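Starch synthase I (Hordeum vulgare, PDB 4HLN) is a plant starch synthase, a glycosyltransferase of the GT-B type built from two Rossmann-like domains. Local coordinates at residues Gly350-Ser362 / Tyr618-Val632. Residues are numbered along the deposited sequence; the frame is centred on the assembly and turned at random.
Sequences GAVVTADRIVTVS and YEQIFEWAFVDQPYV
Bends at chi2 (-69°) and again at chi3 fold the R357 chain along helix 618-627, laying CG against A625 CB at 3.6 Å and bringing the guanidinium to W624. There W624 CE3 sits over one guanidinium face, 3.5 Å from R357 NH2, with the two planes 39° apart; N390 OD1 takes a hydrogen bond from the same NH2, which would limit the group's rotation. I621 CG2 packs on R357 CG at 3.9 Å, and its CD1 reaches V359 CG2. V359 also meets Y618 at about a right angle, V359 CG1 lying 4.1 Å from Y618 CE1, while the Y618 hydroxyl accepts a hydrogen bond from V393 N. Strand 357-360 belongs to the N-terminal Rossmann-like sheet of this GT-B fold, and the chain's last long helix returns to cover it; its 618-627 part runs roughly antiparallel to the strand (153°), axes 9.4 Å apart. Beyond the helix, D356 receives the returning tail: OD1 accepts from Y631 N at 2.8 Å, nearly along its C-O axis, and OD2 from S295 N, so both carboxylate oxygens are held. A water joins T354 O, D356 OD1 and V632 N, and V632 CG2 rests 3.9 Å from T354 CG2.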
loop_
_atom_site.group_PDB
_atom_site.type_symbol
_atom_site.label_atom_id
_atom_site.label_comp_id
_atom_site.label_asym_id
_atom_site.label_seq_id
_atom_site.Cartn_x
_atom_site.Cartn_y
_atom_site.Cartn_z
ATOM N N GLY A 350 -11.379 -16.164 3.123
ATOM C CA GLY A 350 -12.817 -16.025 2.984
ATOM C C GLY A 350 -13.222 -14.873 2.085
ATOM O O GLY A 350 -14.130 -15.002 1.259
ATOM N N ALA A 351 -12.533 -13.748 2.240
ATOM C CA ALA A 351 -12.755 -12.590 1.385
ATOM C C ALA A 351 -12.252 -12.830 -0.030
ATOM O O ALA A 351 -12.879 -12.401 -0.984
ATOM C CB ALA A 351 -12.076 -11.369 1.960
ATOM N N VAL A 352 -11.111 -13.497 -0.169
ATOM C CA VAL A 352 -10.543 -13.718 -1.492
ATOM C C VAL A 352 -11.530 -14.534 -2.294
ATOM O O VAL A 352 -11.703 -14.359 -3.506
ATOM C CB VAL A 352 -9.214 -14.473 -1.411
ATOM C CG1 VAL A 352 -8.967 -15.226 -2.694
ATOM C CG2 VAL A 352 -8.078 -13.515 -1.122
ATOM N N VAL A 353 -12.206 -15.417 -1.581
ATOM C CA VAL A 353 -13.166 -16.296 -2.195
ATOM C C VAL A 353 -14.481 -15.596 -2.575
ATOM O O VAL A 353 -15.104 -15.991 -3.536
ATOM C CB VAL A 353 -13.399 -17.522 -1.296
ATOM C CG1 VAL A 353 -14.824 -18.023 -1.400
ATOM C CG2 VAL A 353 -12.399 -18.605 -1.645
ATOM N N THR A 354 -14.872 -14.546 -1.853
ATOM C CA THR A 354 -16.196 -13.926 -2.027
ATOM C C THR A 354 -16.221 -12.470 -2.513
ATOM O O THR A 354 -17.268 -11.963 -2.895
ATOM C CB THR A 354 -16.993 -13.956 -0.714
ATOM O OG1 THR A 354 -16.223 -13.323 0.326
ATOM C CG2 THR A 354 -17.308 -15.383 -0.325
ATOM N N ALA A 355 -15.091 -11.785 -2.472
ATOM C CA ALA A 355 -15.063 -10.384 -2.873
ATOM C C ALA A 355 -15.337 -10.304 -4.352
ATOM O O ALA A 355 -15.250 -11.303 -5.050
ATOM C CB ALA A 355 -13.712 -9.766 -2.564
ATOM N N ASP A 356 -15.643 -9.112 -4.843
ATOM C CA ASP A 356 -15.936 -8.961 -6.262
ATOM C C ASP A 356 -14.699 -8.588 -7.068
ATOM O O ASP A 356 -14.420 -9.203 -8.094
ATOM C CB ASP A 356 -17.093 -7.985 -6.461
ATOM C CG ASP A 356 -18.370 -8.479 -5.794
ATOM O OD1 ASP A 356 -18.695 -9.679 -5.959
ATOM O OD2 ASP A 356 -19.025 -7.693 -5.075
ATOM N N ARG A 357 -13.957 -7.599 -6.587
ATOM C CA ARG A 357 -12.650 -7.275 -7.136
ATOM C C ARG A 357 -11.598 -7.400 -6.031
ATOM O O ARG A 357 -11.936 -7.386 -4.854
ATOM C CB ARG A 357 -12.628 -5.846 -7.693
ATOM C CG ARG A 357 -13.679 -5.513 -8.737
ATOM C CD ARG A 357 -13.462 -6.227 -10.033
ATOM N NE ARG A 357 -12.130 -6.014 -10.584
ATOM C CZ ARG A 357 -11.796 -6.310 -11.838
ATOM N NH1 ARG A 357 -12.717 -6.812 -12.667
ATOM N NH2 ARG A 357 -10.549 -6.095 -12.263
ATOM N N ILE A 358 -10.327 -7.508 -6.409
ATOM C CA ILE A 358 -9.243 -7.594 -5.438
ATOM C C ILE A 358 -8.068 -6.715 -5.814
ATOM O O ILE A 358 -7.504 -6.845 -6.900
ATOM C CB ILE A 358 -8.708 -9.027 -5.311
ATOM C CG1 ILE A 358 -9.826 -9.965 -4.863
ATOM C CG2 ILE A 358 -7.502 -9.070 -4.343
ATOM C CD1 ILE A 358 -9.455 -11.384 -4.836
ATOM N N VAL A 359 -7.698 -5.826 -4.904
ATOM C CA VAL A 359 -6.524 -4.988 -5.077
ATOM C C VAL A 359 -5.450 -5.460 -4.106
ATOM O O VAL A 359 -5.647 -5.470 -2.892
ATOM C CB VAL A 359 -6.857 -3.513 -4.803
ATOM C CG1 VAL A 359 -5.601 -2.666 -4.847
ATOM C CG2 VAL A 359 -7.893 -3.012 -5.808
ATOM N N THR A 360 -4.304 -5.853 -4.633
ATOM C CA THR A 360 -3.352 -6.563 -3.798
ATOM C C THR A 360 -1.914 -6.114 -3.988
ATOM O O THR A 360 -1.481 -5.841 -5.102
ATOM C CB THR A 360 -3.459 -8.072 -4.048
ATOM O OG1 THR A 360 -2.290 -8.727 -3.551
ATOM C CG2 THR A 360 -3.596 -8.344 -5.533
ATOM N N VAL A 361 -1.182 -6.035 -2.883
ATOM C CA VAL A 361 0.246 -5.730 -2.918
ATOM C C VAL A 361 1.036 -6.682 -3.832
ATOM O O VAL A 361 2.028 -6.296 -4.451
ATOM C CB VAL A 361 0.837 -5.832 -1.507
ATOM C CG1 VAL A 361 0.485 -7.187 -0.905
ATOM C CG2 VAL A 361 2.346 -5.601 -1.535
ATOM N N SER A 362 0.568 -7.921 -3.922
ATOM C CA SER A 362 1.300 -8.986 -4.579
ATOM C C SER A 362 1.280 -8.852 -6.096
ATOM O O SER A 362 2.012 -9.561 -6.793
ATOM C CB SER A 362 0.725 -10.344 -4.160
ATOM O OG SER A 362 -0.565 -10.550 -4.717
ATOM N N TYR A 618 -9.131 3.422 -9.065
ATOM C CA TYR A 618 -10.066 2.681 -8.239
ATOM C C TYR A 618 -11.483 2.826 -8.783
ATOM O O TYR A 618 -12.284 1.894 -8.705
ATOM C CB TYR A 618 -9.973 3.125 -6.776
ATOM C CG TYR A 618 -8.702 2.658 -6.102
ATOM C CD1 TYR A 618 -8.634 1.404 -5.499
ATOM C CD2 TYR A 618 -7.568 3.456 -6.082
ATOM C CE1 TYR A 618 -7.471 0.958 -4.893
ATOM C CE2 TYR A 618 -6.399 3.020 -5.479
ATOM C CZ TYR A 618 -6.355 1.767 -4.885
ATOM O OH TYR A 618 -5.194 1.325 -4.275
ATOM N N GLU A 619 -11.786 3.995 -9.342
ATOM C CA GLU A 619 -13.127 4.255 -9.852
ATOM C C GLU A 619 -13.446 3.301 -10.994
ATOM O O GLU A 619 -14.541 2.748 -11.070
ATOM C CB GLU A 619 -13.237 5.692 -10.328
ATOM C CG GLU A 619 -13.529 6.703 -9.236
ATOM C CD GLU A 619 -13.308 8.130 -9.719
ATOM O OE1 GLU A 619 -13.087 8.314 -10.942
ATOM O OE2 GLU A 619 -13.336 9.059 -8.880
ATOM N N GLN A 620 -12.470 3.114 -11.873
ATOM C CA GLN A 620 -12.579 2.165 -12.965
ATOM C C GLN A 620 -12.912 0.787 -12.405
ATOM O O GLN A 620 -13.887 0.141 -12.798
ATOM C CB GLN A 620 -11.250 2.131 -13.729
ATOM C CG GLN A 620 -11.170 1.081 -14.816
ATOM C CD GLN A 620 -12.119 1.367 -15.975
ATOM O OE1 GLN A 620 -11.689 1.820 -17.041
ATOM N NE2 GLN A 620 -13.417 1.105 -15.772
ATOM N N ILE A 621 -12.095 0.360 -11.455
ATOM C CA ILE A 621 -12.271 -0.921 -10.810
ATOM C C ILE A 621 -13.694 -1.109 -10.306
ATOM O O ILE A 621 -14.329 -2.107 -10.627
ATOM C CB ILE A 621 -11.228 -1.095 -9.685
ATOM C CG1 ILE A 621 -9.853 -1.328 -10.307
ATOM C CG2 ILE A 621 -11.590 -2.239 -8.743
ATOM C CD1 ILE A 621 -8.731 -1.236 -9.313
ATOM N N PHE A 622 -14.198 -0.147 -9.541
ATOM C CA PHE A 622 -15.572 -0.222 -9.025
ATOM C C PHE A 622 -16.588 -0.349 -10.126
ATOM O O PHE A 622 -17.612 -0.990 -9.945
ATOM C CB PHE A 622 -15.931 1.004 -8.191
ATOM C CG PHE A 622 -14.986 1.254 -7.060
ATOM C CD1 PHE A 622 -14.236 0.216 -6.528
ATOM C CD2 PHE A 622 -14.831 2.524 -6.541
ATOM C CE1 PHE A 622 -13.353 0.439 -5.492
ATOM C CE2 PHE A 622 -13.946 2.759 -5.510
ATOM C CZ PHE A 622 -13.206 1.717 -4.980
ATOM N N GLU A 623 -16.320 0.276 -11.265
ATOM C CA GLU A 623 -17.264 0.195 -12.367
ATOM C C GLU A 623 -17.352 -1.220 -12.913
ATOM O O GLU A 623 -18.460 -1.763 -13.084
ATOM C CB GLU A 623 -16.956 1.224 -13.448
ATOM C CG GLU A 623 -17.422 2.618 -13.016
ATOM C CD GLU A 623 -18.833 2.606 -12.377
ATOM O OE1 GLU A 623 -19.727 1.886 -12.891
ATOM O OE2 GLU A 623 -19.044 3.308 -11.358
ATOM N N TRP A 624 -16.190 -1.828 -13.144
ATOM C CA TRP A 624 -16.143 -3.245 -13.458
ATOM C C TRP A 624 -16.918 -4.087 -12.441
ATOM O O TRP A 624 -17.635 -5.006 -12.823
ATOM C CB TRP A 624 -14.716 -3.718 -13.498
ATOM C CG TRP A 624 -13.967 -3.152 -14.610
ATOM C CD1 TRP A 624 -14.464 -2.740 -15.811
ATOM C CD2 TRP A 624 -12.562 -2.919 -14.651
ATOM N NE1 TRP A 624 -13.447 -2.266 -16.604
ATOM C CE2 TRP A 624 -12.267 -2.367 -15.913
ATOM C CE3 TRP A 624 -11.524 -3.126 -13.744
ATOM C CZ2 TRP A 624 -10.971 -2.024 -16.292
ATOM C CZ3 TRP A 624 -10.236 -2.779 -14.119
ATOM C CH2 TRP A 624 -9.973 -2.233 -15.381
ATOM N N ALA A 625 -16.783 -3.778 -11.154
ATOM C CA ALA A 625 -17.445 -4.590 -10.142
ATOM C C ALA A 625 -18.946 -4.493 -10.266
ATOM O O ALA A 625 -19.652 -5.502 -10.157
ATOM C CB ALA A 625 -17.010 -4.196 -8.745
ATOM N N PHE A 626 -19.432 -3.274 -10.493
ATOM C CA PHE A 626 -20.869 -3.035 -10.544
ATOM C C PHE A 626 -21.477 -3.618 -11.799
ATOM O O PHE A 626 -22.558 -4.190 -11.764
ATOM C CB PHE A 626 -21.184 -1.550 -10.460
ATOM C CG PHE A 626 -21.150 -1.011 -9.070
ATOM C CD1 PHE A 626 -22.067 -1.441 -8.130
ATOM C CD2 PHE A 626 -20.202 -0.075 -8.698
ATOM C CE1 PHE A 626 -22.049 -0.947 -6.841
ATOM C CE2 PHE A 626 -20.173 0.423 -7.414
ATOM C CZ PHE A 626 -21.106 -0.010 -6.484
ATOM N N VAL A 627 -20.765 -3.480 -12.907
ATOM C CA VAL A 627 -21.228 -4.025 -14.172
ATOM C C VAL A 627 -21.393 -5.553 -14.124
ATOM O O VAL A 627 -22.340 -6.092 -14.692
ATOM C CB VAL A 627 -20.290 -3.630 -15.317
ATOM C CG1 VAL A 627 -20.535 -4.521 -16.514
ATOM C CG2 VAL A 627 -20.472 -2.147 -15.665
ATOM N N ASP A 628 -20.486 -6.239 -13.427
ATOM C CA ASP A 628 -20.552 -7.695 -13.308
ATOM C C ASP A 628 -21.465 -8.195 -12.177
ATOM O O ASP A 628 -21.852 -7.445 -11.278
ATOM C CB ASP A 628 -19.148 -8.285 -13.164
ATOM C CG ASP A 628 -18.235 -7.915 -14.331
ATOM O OD1 ASP A 628 -18.765 -7.733 -15.451
ATOM O OD2 ASP A 628 -16.996 -7.797 -14.130
ATOM N N GLN A 629 -21.812 -9.474 -12.245
ATOM C CA GLN A 629 -22.639 -10.108 -11.228
ATOM C C GLN A 629 -21.859 -10.198 -9.940
ATOM O O GLN A 629 -20.649 -10.398 -9.970
ATOM C CB GLN A 629 -22.991 -11.529 -11.662
ATOM C CG GLN A 629 -23.979 -11.618 -12.802
ATOM C CD GLN A 629 -25.418 -11.488 -12.330
ATOM O OE1 GLN A 629 -25.733 -10.673 -11.453
ATOM N NE2 GLN A 629 -26.301 -12.309 -12.898
ATOM N N PRO A 630 -22.545 -10.077 -8.797
ATOM C CA PRO A 630 -21.796 -10.362 -7.576
ATOM C C PRO A 630 -21.121 -11.704 -7.757
ATOM O O PRO A 630 -21.770 -12.691 -8.098
ATOM C CB PRO A 630 -22.871 -10.413 -6.483
ATOM C CG PRO A 630 -24.167 -10.482 -7.190
ATOM C CD PRO A 630 -23.973 -9.856 -8.539
ATOM N N TYR A 631 -19.808 -11.714 -7.573
ATOM C CA TYR A 631 -19.006 -12.885 -7.873
ATOM C C TYR A 631 -19.593 -14.133 -7.242
ATOM O O TYR A 631 -19.745 -15.169 -7.907
ATOM C CB TYR A 631 -17.566 -12.692 -7.401
ATOM C CG TYR A 631 -16.782 -13.983 -7.392
ATOM C CD1 TYR A 631 -16.406 -14.580 -6.198
ATOM C CD2 TYR A 631 -16.438 -14.619 -8.579
ATOM C CE1 TYR A 631 -15.692 -15.760 -6.188
ATOM C CE2 TYR A 631 -15.726 -15.799 -8.574
ATOM C CZ TYR A 631 -15.355 -16.362 -7.375
ATOM O OH TYR A 631 -14.641 -17.528 -7.358
ATOM N N VAL A 632 -19.910 -14.047 -5.953
ATOM C CA VAL A 632 -20.434 -15.224 -5.314
ATOM C C VAL A 632 -21.910 -15.331 -5.565
ATOM O O VAL A 632 -22.742 -14.698 -4.923
ATOM C CB VAL A 632 -19.987 -15.438 -3.847
ATOM C CG1 VAL A 632 -21.073 -16.126 -3.059
ATOM C CG2 VAL A 632 -18.737 -16.325 -3.827
HETATM O O HOH W 1 -19.656 -11.478 -4.186
#